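Local coordinates for protein voltage-sensor containing phosphatase (Ciona intestinalis, PDB 3V0D) that probably dephosphorylates membrane phosphoinositides under the control of a voltage sensor, through a catalytic region related to PTEN and its attached C2 domain, at residues D21-D26 with F59-P64; V90-H95 with G134-S139; K190-G193 with P197-K200; Q213-G218 with K279-G284; Q232-C237 with P264-D269. The protein carries 1 engineered substitution. All blocks are in the same frame, centred on the assembly; numbering follows the deposited sequence.

Contact 1 (D21-D26 with F59-P64); sequences DGFDLD and FKTKHP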
# COMPACT_ATOMS: atom_id res chain seq x y z
N ASP A 21 27.08 14.10 13.96
CA ASP A 21 27.02 14.33 15.41
C ASP A 21 27.03 13.04 16.24
O ASP A 21 26.35 12.95 17.26
CB ASP A 21 25.81 15.20 15.77
CG ASP A 21 25.79 16.51 15.00
OD1 ASP A 21 24.70 16.89 14.52
OD2 ASP A 21 26.86 17.14 14.87
N GLY A 22 27.79 12.06 15.79
CA GLY A 22 27.93 10.80 16.50
C GLY A 22 26.81 9.80 16.29
O GLY A 22 26.70 8.84 17.04
N PHE A 23 25.98 10.03 15.27
CA PHE A 23 24.94 9.08 14.85
C PHE A 23 25.26 8.55 13.47
O PHE A 23 25.88 9.23 12.65
CB PHE A 23 23.56 9.74 14.83
CG PHE A 23 23.08 10.16 16.19
CD1 PHE A 23 23.23 11.47 16.62
CD2 PHE A 23 22.49 9.23 17.04
CE1 PHE A 23 22.79 11.85 17.89
CE2 PHE A 23 22.04 9.61 18.30
CZ PHE A 23 22.19 10.90 18.73
N ASP A 24 24.84 7.32 13.23
CA ASP A 24 24.95 6.71 11.93
C ASP A 24 23.69 5.87 11.77
O ASP A 24 23.65 4.72 12.21
CB ASP A 24 26.22 5.86 11.84
CG ASP A 24 26.52 5.40 10.43
OD1 ASP A 24 27.67 4.99 10.18
OD2 ASP A 24 25.61 5.44 9.56
N LEU A 25 22.67 6.45 11.14
CA LEU A 25 21.35 5.84 11.07
C LEU A 25 20.74 5.91 9.67
O LEU A 25 20.98 6.87 8.93
CB LEU A 25 20.40 6.52 12.07
CG LEU A 25 20.72 6.35 13.56
CD1 LEU A 25 19.86 7.29 14.40
CD2 LEU A 25 20.54 4.90 14.03
N ASP A 26 19.92 4.91 9.35
CA ASP A 26 19.07 4.93 8.17
C ASP A 26 17.85 5.80 8.51
O ASP A 26 16.86 5.32 9.09
CB ASP A 26 18.67 3.50 7.79
CG ASP A 26 17.90 3.40 6.48
OD1 ASP A 26 17.53 4.44 5.90
OD2 ASP A 26 17.72 2.26 5.99
N PHE A 59 16.30 10.86 19.05
CA PHE A 59 15.11 11.69 19.26
C PHE A 59 15.14 12.48 20.56
O PHE A 59 14.78 13.65 20.59
CB PHE A 59 13.84 10.86 19.08
CG PHE A 59 13.58 10.61 17.63
CD1 PHE A 59 13.04 11.64 16.85
CD2 PHE A 59 13.93 9.41 17.03
CE1 PHE A 59 12.87 11.48 15.49
CE2 PHE A 59 13.76 9.24 15.66
CZ PHE A 59 13.22 10.28 14.89
N LYS A 60 15.60 11.84 21.62
CA LYS A 60 15.71 12.51 22.91
C LYS A 60 16.73 13.66 22.87
O LYS A 60 16.56 14.67 23.57
CB LYS A 60 16.07 11.51 23.99
CG LYS A 60 14.93 10.57 24.28
CD LYS A 60 15.31 9.58 25.35
CE LYS A 60 14.29 8.47 25.45
NZ LYS A 60 14.96 7.21 25.92
N THR A 61 17.77 13.50 22.05
CA THR A 61 18.85 14.49 21.93
C THR A 61 18.48 15.64 21.00
O THR A 61 18.69 16.81 21.34
CB THR A 61 20.16 13.82 21.42
OG1 THR A 61 20.55 12.80 22.34
CG2 THR A 61 21.31 14.85 21.28
N LYS A 62 17.94 15.29 19.84
CA LYS A 62 17.71 16.26 18.77
C LYS A 62 16.34 16.93 18.82
O LYS A 62 16.17 18.05 18.30
CB LYS A 62 17.90 15.61 17.40
CG LYS A 62 19.29 15.06 17.11
CD LYS A 62 20.29 16.14 16.88
CE LYS A 62 21.56 15.59 16.25
NZ LYS A 62 22.55 16.69 16.12
N HIS A 63 15.36 16.23 19.39
CA HIS A 63 13.99 16.73 19.41
C HIS A 63 13.35 16.50 20.77
O HIS A 63 12.23 15.97 20.85
CB HIS A 63 13.17 16.06 18.29
CG HIS A 63 13.72 16.28 16.92
ND1 HIS A 63 13.61 17.48 16.26
CD2 HIS A 63 14.41 15.45 16.10
CE1 HIS A 63 14.19 17.38 15.07
NE2 HIS A 63 14.69 16.16 14.95
N PRO A 64 14.06 16.88 21.87
CA PRO A 64 13.54 16.51 23.19
C PRO A 64 12.12 17.00 23.43
O PRO A 64 11.80 18.18 23.22
CB PRO A 64 14.53 17.18 24.17
CG PRO A 64 15.17 18.25 23.38
CD PRO A 64 15.26 17.71 21.98

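Contact 2 (V90-H95 with G134-S139); sequences VMIDDH and GTLVSS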
# COMPACT_ATOMS: atom_id res chain seq x y z
N VAL A 90 0.33 1.85 13.39
CA VAL A 90 -0.61 1.66 12.28
C VAL A 90 -0.32 0.25 11.75
O VAL A 90 0.80 -0.02 11.32
CB VAL A 90 -0.42 2.72 11.14
CG1 VAL A 90 -1.56 2.61 10.15
CG2 VAL A 90 -0.33 4.14 11.69
N MET A 91 -1.30 -0.64 11.80
CA MET A 91 -1.04 -2.05 11.50
C MET A 91 -1.14 -2.29 10.00
O MET A 91 -2.23 -2.54 9.50
CB MET A 91 -2.01 -2.93 12.29
CG MET A 91 -1.87 -2.74 13.79
SD MET A 91 -0.31 -3.34 14.47
CE MET A 91 -0.66 -5.09 14.64
N ILE A 92 -0.05 -2.14 9.28
CA ILE A 92 -0.04 -2.33 7.82
C ILE A 92 0.87 -3.52 7.52
O ILE A 92 2.01 -3.58 7.98
CB ILE A 92 0.48 -1.08 7.09
CG1 ILE A 92 -0.26 0.19 7.57
CG2 ILE A 92 0.30 -1.28 5.59
CD1 ILE A 92 0.36 1.46 7.03
N ASP A 93 0.38 -4.48 6.73
CA ASP A 93 1.25 -5.57 6.28
C ASP A 93 2.24 -5.06 5.24
O ASP A 93 1.90 -4.20 4.40
CB ASP A 93 0.42 -6.68 5.66
CG ASP A 93 -0.49 -7.39 6.61
OD1 ASP A 93 -0.40 -7.23 7.84
OD2 ASP A 93 -1.34 -8.16 6.10
N ASP A 94 3.44 -5.61 5.24
CA ASP A 94 4.44 -5.20 4.27
C ASP A 94 3.87 -5.37 2.85
O ASP A 94 3.18 -6.37 2.56
CB ASP A 94 5.71 -6.03 4.46
CG ASP A 94 6.95 -5.36 3.89
OD1 ASP A 94 8.05 -5.94 4.04
OD2 ASP A 94 6.82 -4.25 3.33
N HIS A 95 4.13 -4.39 2.00
CA HIS A 95 3.66 -4.45 0.60
C HIS A 95 2.15 -4.32 0.48
O HIS A 95 1.60 -4.65 -0.57
CB HIS A 95 4.17 -5.68 -0.17
CG HIS A 95 5.58 -5.99 0.12
ND1 HIS A 95 6.62 -5.13 -0.16
CD2 HIS A 95 6.12 -7.07 0.70
CE1 HIS A 95 7.75 -5.68 0.24
NE2 HIS A 95 7.48 -6.87 0.75
N GLY A 134 6.25 5.61 2.76
CA GLY A 134 5.95 6.59 1.72
C GLY A 134 4.46 6.84 1.57
O GLY A 134 4.04 7.94 1.23
N THR A 135 3.63 5.82 1.81
CA THR A 135 2.19 5.99 1.70
C THR A 135 1.73 7.04 2.72
O THR A 135 0.94 7.95 2.39
CB THR A 135 1.45 4.65 1.98
OG1 THR A 135 1.96 3.62 1.14
CG2 THR A 135 -0.02 4.76 1.76
N LEU A 136 2.18 6.91 3.97
CA LEU A 136 1.75 7.84 5.01
C LEU A 136 2.47 9.19 4.94
O LEU A 136 1.84 10.21 5.19
CB LEU A 136 1.82 7.21 6.40
CG LEU A 136 0.57 6.40 6.80
CD1 LEU A 136 0.34 5.20 5.86
CD2 LEU A 136 0.63 5.98 8.24
N VAL A 137 3.76 9.19 4.62
CA VAL A 137 4.46 10.45 4.49
C VAL A 137 3.83 11.28 3.36
O VAL A 137 3.60 12.49 3.51
CB VAL A 137 5.98 10.27 4.25
CG1 VAL A 137 6.62 11.59 3.83
CG2 VAL A 137 6.67 9.73 5.47
N SER A 138 3.56 10.64 2.22
CA SER A 138 3.00 11.38 1.09
C SER A 138 1.61 11.91 1.42
O SER A 138 1.26 13.02 1.07
CB SER A 138 2.97 10.50 -0.17
OG SER A 138 4.27 10.10 -0.55
N SER A 139 0.81 11.10 2.12
CA SER A 139 -0.51 11.56 2.54
C SER A 139 -0.37 12.76 3.48
O SER A 139 -1.13 13.73 3.36
CB SER A 139 -1.28 10.42 3.22
OG SER A 139 -1.55 9.36 2.30

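Contact 3 (K190-G193 with P197-K200); sequences KNYG and PPMK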
# COMPACT_ATOMS: atom_id res chain seq x y z
N LYS A 190 -10.12 16.52 -1.34
CA LYS A 190 -10.65 17.44 -2.33
C LYS A 190 -12.16 17.36 -2.46
O LYS A 190 -12.80 18.41 -2.68
CB LYS A 190 -9.99 17.21 -3.68
CG LYS A 190 -8.55 17.70 -3.74
CD LYS A 190 -7.96 17.57 -5.13
CE LYS A 190 -6.54 18.14 -5.17
NZ LYS A 190 -5.89 17.97 -6.49
N ASN A 191 -12.76 16.18 -2.32
CA ASN A 191 -14.17 15.98 -2.65
C ASN A 191 -15.07 15.65 -1.49
O ASN A 191 -16.29 15.78 -1.61
CB ASN A 191 -14.32 14.88 -3.72
CG ASN A 191 -13.60 15.22 -5.04
OD1 ASN A 191 -13.17 16.36 -5.26
ND2 ASN A 191 -13.50 14.24 -5.91
N TYR A 192 -14.48 15.21 -0.38
CA TYR A 192 -15.26 14.77 0.78
C TYR A 192 -14.95 15.58 2.02
O TYR A 192 -15.32 15.20 3.12
CB TYR A 192 -15.03 13.27 1.03
CG TYR A 192 -15.58 12.41 -0.08
CD1 TYR A 192 -16.91 12.00 -0.06
CD2 TYR A 192 -14.79 12.02 -1.15
CE1 TYR A 192 -17.41 11.19 -1.07
CE2 TYR A 192 -15.28 11.21 -2.17
CZ TYR A 192 -16.61 10.81 -2.12
OH TYR A 192 -17.11 10.00 -3.11
N GLY A 193 -14.24 16.70 1.86
CA GLY A 193 -13.97 17.58 3.00
C GLY A 193 -13.07 16.93 4.03
O GLY A 193 -13.10 17.34 5.19
N PRO A 197 -15.55 8.75 3.02
CA PRO A 197 -16.71 8.72 2.13
C PRO A 197 -17.82 7.83 2.69
O PRO A 197 -17.53 6.92 3.47
CB PRO A 197 -16.15 8.12 0.82
CG PRO A 197 -14.70 8.51 0.85
CD PRO A 197 -14.31 8.37 2.31
N PRO A 198 -19.06 8.05 2.25
CA PRO A 198 -20.14 7.19 2.74
C PRO A 198 -19.93 5.74 2.34
O PRO A 198 -19.37 5.44 1.28
CB PRO A 198 -21.39 7.71 2.03
CG PRO A 198 -20.98 8.81 1.17
CD PRO A 198 -19.52 9.04 1.26
N MET A 199 -20.40 4.85 3.20
CA MET A 199 -20.35 3.42 2.95
C MET A 199 -21.01 3.05 1.62
O MET A 199 -22.05 3.61 1.25
CB MET A 199 -20.97 2.66 4.13
CG MET A 199 -20.75 1.14 4.10
SD MET A 199 -21.38 0.20 5.51
CE MET A 199 -20.30 0.73 6.83
N LYS A 200 -20.38 2.12 0.91
CA LYS A 200 -21.01 1.52 -0.25
C LYS A 200 -20.83 0.01 -0.14
O LYS A 200 -19.71 -0.50 -0.02
CB LYS A 200 -20.37 2.05 -1.52
CG LYS A 200 -21.05 1.62 -2.80
CD LYS A 200 -20.81 2.65 -3.89
CE LYS A 200 -19.80 2.16 -4.89
NZ LYS A 200 -18.80 3.22 -5.14

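Contact 4 (Q213-G218 with K279-G284); sequences QGVGRG and KSLPRG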
# COMPACT_ATOMS: atom_id res chain seq x y z
N GLN A 213 -2.69 -14.89 -22.60
CA GLN A 213 -1.66 -15.74 -23.18
C GLN A 213 -0.32 -15.50 -22.47
O GLN A 213 0.05 -14.35 -22.23
CB GLN A 213 -1.55 -15.51 -24.70
CG GLN A 213 -0.24 -15.97 -25.38
CD GLN A 213 0.76 -14.82 -25.56
OE1 GLN A 213 0.56 -13.93 -26.39
NE2 GLN A 213 1.84 -14.86 -24.80
N GLY A 214 0.39 -16.59 -22.16
CA GLY A 214 1.70 -16.53 -21.52
C GLY A 214 1.64 -16.35 -20.01
O GLY A 214 2.69 -16.37 -19.37
N VAL A 215 0.44 -16.15 -19.45
CA VAL A 215 0.25 -15.99 -18.01
C VAL A 215 -0.20 -17.35 -17.46
O VAL A 215 -1.32 -17.78 -17.71
CB VAL A 215 -0.83 -14.89 -17.69
CG1 VAL A 215 -0.98 -14.76 -16.18
CG2 VAL A 215 -0.41 -13.56 -18.32
N GLY A 216 0.69 -18.04 -16.76
CA GLY A 216 0.41 -19.41 -16.31
C GLY A 216 0.13 -20.31 -17.50
O GLY A 216 0.91 -20.34 -18.46
N ARG A 217 -1.01 -21.00 -17.48
CA ARG A 217 -1.40 -21.87 -18.59
C ARG A 217 -1.98 -21.11 -19.77
O ARG A 217 -2.24 -21.69 -20.82
CB ARG A 217 -2.46 -22.88 -18.12
CG ARG A 217 -1.95 -24.00 -17.23
CD ARG A 217 -0.93 -24.88 -17.92
NE ARG A 217 -1.52 -25.86 -18.83
CZ ARG A 217 -1.45 -25.80 -20.16
NH1 ARG A 217 -0.81 -24.81 -20.76
NH2 ARG A 217 -2.02 -26.75 -20.89
N GLY A 218 -2.19 -19.80 -19.59
CA GLY A 218 -2.61 -18.95 -20.71
C GLY A 218 -4.08 -19.01 -21.04
O GLY A 218 -4.51 -18.50 -22.07
N LYS A 279 3.80 -23.55 -12.34
CA LYS A 279 5.22 -23.41 -11.96
C LYS A 279 5.99 -22.41 -12.85
O LYS A 279 7.20 -22.21 -12.65
CB LYS A 279 5.90 -24.78 -11.91
CG LYS A 279 5.29 -25.73 -10.89
CD LYS A 279 5.26 -25.15 -9.48
CE LYS A 279 5.32 -26.26 -8.41
NZ LYS A 279 4.07 -27.09 -8.34
N SER A 280 5.32 -21.81 -13.83
CA SER A 280 5.91 -20.83 -14.74
C SER A 280 5.39 -19.43 -14.49
O SER A 280 5.67 -18.51 -15.25
CB SER A 280 5.61 -21.21 -16.20
OG SER A 280 6.31 -22.37 -16.59
N LEU A 281 4.59 -19.24 -13.45
CA LEU A 281 4.12 -17.91 -13.14
C LEU A 281 4.72 -17.51 -11.78
O LEU A 281 4.30 -18.00 -10.74
CB LEU A 281 2.59 -17.90 -13.15
CG LEU A 281 1.96 -16.52 -12.95
CD1 LEU A 281 2.43 -15.52 -14.01
CD2 LEU A 281 0.45 -16.62 -12.97
N PRO A 282 5.73 -16.62 -11.78
CA PRO A 282 6.38 -16.30 -10.50
C PRO A 282 5.43 -15.62 -9.50
O PRO A 282 4.49 -14.93 -9.87
CB PRO A 282 7.50 -15.34 -10.90
CG PRO A 282 7.78 -15.69 -12.36
CD PRO A 282 6.41 -15.99 -12.91
N ARG A 283 5.72 -15.81 -8.22
CA ARG A 283 5.11 -15.01 -7.17
C ARG A 283 5.94 -13.76 -6.90
O ARG A 283 7.17 -13.80 -6.96
CB ARG A 283 4.97 -15.83 -5.90
CG ARG A 283 4.17 -17.09 -6.05
CD ARG A 283 4.09 -17.86 -4.74
NE ARG A 283 3.41 -19.13 -4.96
CZ ARG A 283 3.11 -20.02 -4.02
NH1 ARG A 283 3.42 -19.79 -2.74
NH2 ARG A 283 2.50 -21.16 -4.35
N GLY A 284 5.26 -12.65 -6.63
CA GLY A 284 5.91 -11.41 -6.23
C GLY A 284 5.73 -11.19 -4.75
O GLY A 284 5.91 -12.12 -3.96
O HOH W 1 3.47 -17.43 -16.86

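Contact 5 (Q232-C237 with P264-D269); sequences QEVLLC and PVLAGD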
# COMPACT_ATOMS: atom_id res chain seq x y z
N GLN A 232 -9.58 -11.25 6.81
CA GLN A 232 -10.15 -12.59 6.70
C GLN A 232 -10.53 -12.88 5.26
O GLN A 232 -11.06 -12.01 4.57
CB GLN A 232 -11.42 -12.74 7.56
CG GLN A 232 -11.26 -12.46 9.05
CD GLN A 232 -10.50 -13.56 9.76
OE1 GLN A 232 -10.59 -14.73 9.38
NE2 GLN A 232 -9.75 -13.19 10.80
N GLU A 233 -10.34 -14.13 4.83
CA GLU A 233 -10.89 -14.57 3.57
C GLU A 233 -12.41 -14.55 3.64
O GLU A 233 -13.01 -15.12 4.57
CB GLU A 233 -10.43 -15.97 3.24
CG GLU A 233 -11.07 -16.55 1.99
CD GLU A 233 -10.64 -17.95 1.73
OE1 GLU A 233 -11.43 -18.85 2.01
OE2 GLU A 233 -9.52 -18.18 1.26
N VAL A 234 -13.04 -13.90 2.66
CA VAL A 234 -14.50 -13.90 2.56
C VAL A 234 -15.00 -14.64 1.32
O VAL A 234 -16.17 -14.99 1.27
CB VAL A 234 -15.15 -12.50 2.71
CG1 VAL A 234 -14.78 -11.89 4.07
CG2 VAL A 234 -14.73 -11.58 1.59
N LEU A 235 -14.13 -14.91 0.33
CA LEU A 235 -14.52 -15.73 -0.83
C LEU A 235 -13.27 -16.31 -1.46
O LEU A 235 -12.22 -15.63 -1.52
CB LEU A 235 -15.28 -14.91 -1.88
CG LEU A 235 -15.98 -15.72 -2.97
CD1 LEU A 235 -17.12 -16.56 -2.40
CD2 LEU A 235 -16.49 -14.83 -4.07
N LEU A 236 -13.38 -17.55 -1.93
CA LEU A 236 -12.35 -18.17 -2.73
C LEU A 236 -13.02 -18.75 -3.97
O LEU A 236 -14.02 -19.49 -3.87
CB LEU A 236 -11.64 -19.27 -1.95
CG LEU A 236 -10.50 -19.98 -2.68
CD1 LEU A 236 -9.37 -19.02 -3.10
CD2 LEU A 236 -9.95 -21.10 -1.80
N CYS A 237 -12.47 -18.43 -5.14
CA CYS A 237 -12.94 -18.94 -6.43
C CYS A 237 -11.80 -19.71 -7.09
O CYS A 237 -10.69 -19.20 -7.17
CB CYS A 237 -13.32 -17.80 -7.36
SG CYS A 237 -14.60 -16.69 -6.70
N PRO A 264 -20.12 -12.62 -0.59
CA PRO A 264 -20.86 -11.92 0.46
C PRO A 264 -20.83 -10.42 0.20
O PRO A 264 -20.07 -9.92 -0.65
CB PRO A 264 -20.05 -12.26 1.72
CG PRO A 264 -18.67 -12.43 1.23
CD PRO A 264 -18.82 -13.11 -0.11
N VAL A 265 -21.69 -9.70 0.91
CA VAL A 265 -21.64 -8.24 0.87
C VAL A 265 -20.25 -7.74 1.31
O VAL A 265 -19.73 -8.16 2.35
CB VAL A 265 -22.74 -7.63 1.74
CG1 VAL A 265 -22.66 -6.11 1.71
CG2 VAL A 265 -24.14 -8.09 1.28
N LEU A 266 -19.67 -6.86 0.49
CA LEU A 266 -18.35 -6.26 0.72
C LEU A 266 -18.54 -4.79 1.02
O LEU A 266 -19.33 -4.10 0.38
CB LEU A 266 -17.50 -6.38 -0.55
CG LEU A 266 -17.31 -7.79 -1.11
CD1 LEU A 266 -16.53 -7.70 -2.39
CD2 LEU A 266 -16.68 -8.75 -0.12
N ALA A 267 -17.77 -4.29 1.98
CA ALA A 267 -17.76 -2.87 2.27
C ALA A 267 -16.37 -2.52 2.78
O ALA A 267 -15.72 -3.32 3.46
CB ALA A 267 -18.81 -2.54 3.33
N GLY A 268 -15.90 -1.35 2.40
CA GLY A 268 -14.61 -0.87 2.89
C GLY A 268 -13.45 -1.30 2.02
O GLY A 268 -13.56 -1.36 0.79
N ASP A 269 -12.32 -1.57 2.65
CA ASP A 269 -11.08 -1.87 1.91
C ASP A 269 -11.04 -3.36 1.63
O ASP A 269 -11.13 -4.19 2.55
CB ASP A 269 -9.90 -1.38 2.71
CG ASP A 269 -9.94 0.12 2.86
OD1 ASP A 269 -10.21 0.59 3.98
OD2 ASP A 269 -9.82 0.80 1.82

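Contact 1 (D21-D26 with F59-P64)
Lys62 and Phe23 bury the most surface here, and Asp21 adds the charged end of the contact. The two parts joined are the tip of a small beta hairpin, strands 17-20 and 23-25, and the last turn of helix 52-62, in the tensin-type phosphatase domain. Asp21 and Gly22 form the hairpin turn, and both have positive phi. Lys62 CG lies beside the backbone N, and the chain bends once at chi2 (-72°) and then runs extended towards the hairpin. That single bend carries NZ to Asp21. Lys62 NZ donates to Asp21 OD1 over 2.7 Å in a salt bridge. The two side chains cross at about a right angle, and the ammonium comes from above the carboxylate plane, 38° out of it. On the way the aliphatic part of Lys62 passes Phe23, with Lys62 CE 4.3 Å from Phe23 CE1. The ion pair therefore lies beside an apolar group, while Asp21 itself is exposed. The CB of Phe23 points towards the helix, and the residue is buried. Phe58 meets its ring edge-to-face, and Glu54, Arg57 and Tyr18 also touch Phe23, so the ring packs on both Tyr18 of the hairpin and the side of the helix. Tyr18 also touches Lys62. Thr61 adds a smaller contact on the helix side. Its hydroxyl is bonded to the carbonyl O of Arg57, one helical turn back. The same OG1 lies at the edge of the Phe23 ring, near its plane, with Thr61 OG1 4.4 Å from CZ of Phe23.

Contact 2 (V90-H95 with G134-S139)
Leu136 meets Val90 and Ile92 with its two methyl branches, one for each residue. The contact packs helix 131-143 on strand 87-92 in the alpha/beta core of a protein tyrosine phosphatase-type domain, and all three residues are buried. CD2 of Leu136 meets CG2 of Val90 tip to tip at 4.0 Å. CD1 of Leu136 lies 3.9 Å from CD1 of Ile92, and here the two side chains run antiparallel, alongside one another. In Ile92, CG1 stands anti to the carbonyl carbon (chi1 -51°), which sends the long branch towards the helix. Val90 and Ile92 lie two apart on the strand, so both point to the same side of the sheet. Further out, Leu103 and Phe106 of helix 100-115 pack on Leu136, and Pro98 touches both Leu136 and Ile92. The strand is held in place by backbone bonds to strand 67-73. At the strand's end, Arg132 NH1, from the start of the helix, donates to the carbonyl O of Ile92. In this family such an arginine ends the signature phosphate-binding loop, so the strand end is tied to that loop as well as to the helix. Ser138 and Ser139, which take no part in the strand contact, bond back to the helix backbone. Ser138 OG donates to Gly134 O over 2.8 Å. Ser139 OG donates to Thr135 O over 2.9 Å, and Ser139 N reaches the same oxygen from the opposite face of its carbonyl plane.

Contact 3 (K190-G193 with P197-K200)
Tyr192 takes Pro197 over one face of its ring in a CH-pi contact, and Pro198 packs beside it. Tyr192 is the first residue after helix 176-191 to leave helical backbone angles, and the prolines begin the lead into strand 202-210 of the C2 domain. Beyond the two segments, Leu298 touches both Tyr192 and Pro197, and Ser297 OG bonds to the carbonyl O of Pro198. The helix end and the linker thus share a neighbouring C2 loop. The CB of Tyr192 points towards the prolines, and CG stands anti to the carbonyl carbon (chi1 -66°), which brings the ring over them. CG of Tyr192 lies 4.1 Å from Pro197 CG. CD1 of Tyr192 lies 3.9 Å from Pro197 CA; across the ring, CD2 and CE2 have Pro197 CG as their neighbour. This carbon, Pro197 CG, sits 3.9 Å from the centroid of the Tyr192 ring and only 5° off its normal, so it lies squarely over one face. CE1 of Tyr192 meets two prolines at once, with Pro197 CB and Pro198 CD each at 3.8 Å. Towards the tip, CZ of Tyr192 is 4.0 Å from Pro197 CB.

Contact 4 (Q213-G218 with K279-G284)
Leu281 packs its branched end against Val215 and the backbone of Gly216. This is the close, apolar part of the contact. CD2 of Leu281 lies 4.0 Å from CG1 of Val215, and CD1 of Leu281 is 4.1 Å from the same methyl. The CB of Val215 points away from the other loop, but CG1 stands anti to the backbone N (chi1 -180°) and still reaches the leucine. Pro289, Ile322 and Tyr323 also touch Leu281 and help to bury it. Val215 to Gly218 form a type II' beta turn, closed by Gly218 N bonding to Val215 O. Gly216 takes the second place, where positive phi suits glycine. Both segments are loops of a PTEN-type C2 beta sandwich, and 279-284 probably corresponds to a loop that helps PTEN bind membranes. The other side of the contact is wet. The Ser280 side chain makes no close contact with the turn. A water spans the two backbones instead. It donates to Gly214 O (2.8 Å) and to Ser280 O (2.9 Å), and accepts from Gly216 N at 2.8 Å.

Contact 5 (Q232-C237 with P264-D269)
Val234 and Pro264 bury the most surface in this packing, with the buried Leu266 and Leu235 beside them. The contacts between apolar side chains come first. CB of Val234 lies 3.8 Å from CG of Pro264. CG2 of Val234 reaches further, to CD2 of Leu266 at 3.8 Å. With CG1 anti to the carbonyl carbon (chi1 -59°), CG2 falls between the backbone N and that carbon and faces both Leu266 and the proline ring. Leu266 gets there by the end of its side chain, for its CB points past the strand. Leu235 adds a lighter contact, with its CB 4.3 Å from CD of Pro264. A second kind of contact sets backbone against side chain. The carbonyl O of Val234 touches the proline ring, 3.5 Å from CD and 3.6 Å from CG of Pro264. A third feature is the backbone shape of the strand. Val234 and Leu235 both sit opposite Ile227 in a classic beta bulge, which helps two successive residues face the proline. The contact belongs to the C2 beta sandwich. Strand 232-238 is the outer strand of its sheet and pairs with strand 223-229. The loop carrying Pro264 leaves strand 255-260 of the other sheet and leads to strand 269-276. Leu266 is bonded through its backbone to Leu202 of strand 202-210, and Leu235 also packs on Val260 of strand 255-260.

Overall arrangement
From the N terminus, contact 1 closes first and ties the opening hairpin to helix 52-62. Contact 2 follows in series, joining a strand of the phosphatase core to helix 131-143; their centres are about 23 Å apart. Contact 3 closes a very short loop where helix 176-191 hands over to the C2 domain. Contact 4 closes a long loop by joining two loops at one end of the C2 sandwich, and contact 5 forms wholly within that span. Contacts 3 and 5 touch, with Lys200 O 4.0 Å from Ala267 CB, so the linker rests on the 264-269 loop. No two contacts cross. Contacts 1 and 4 lie on opposite sides of the chain's centre.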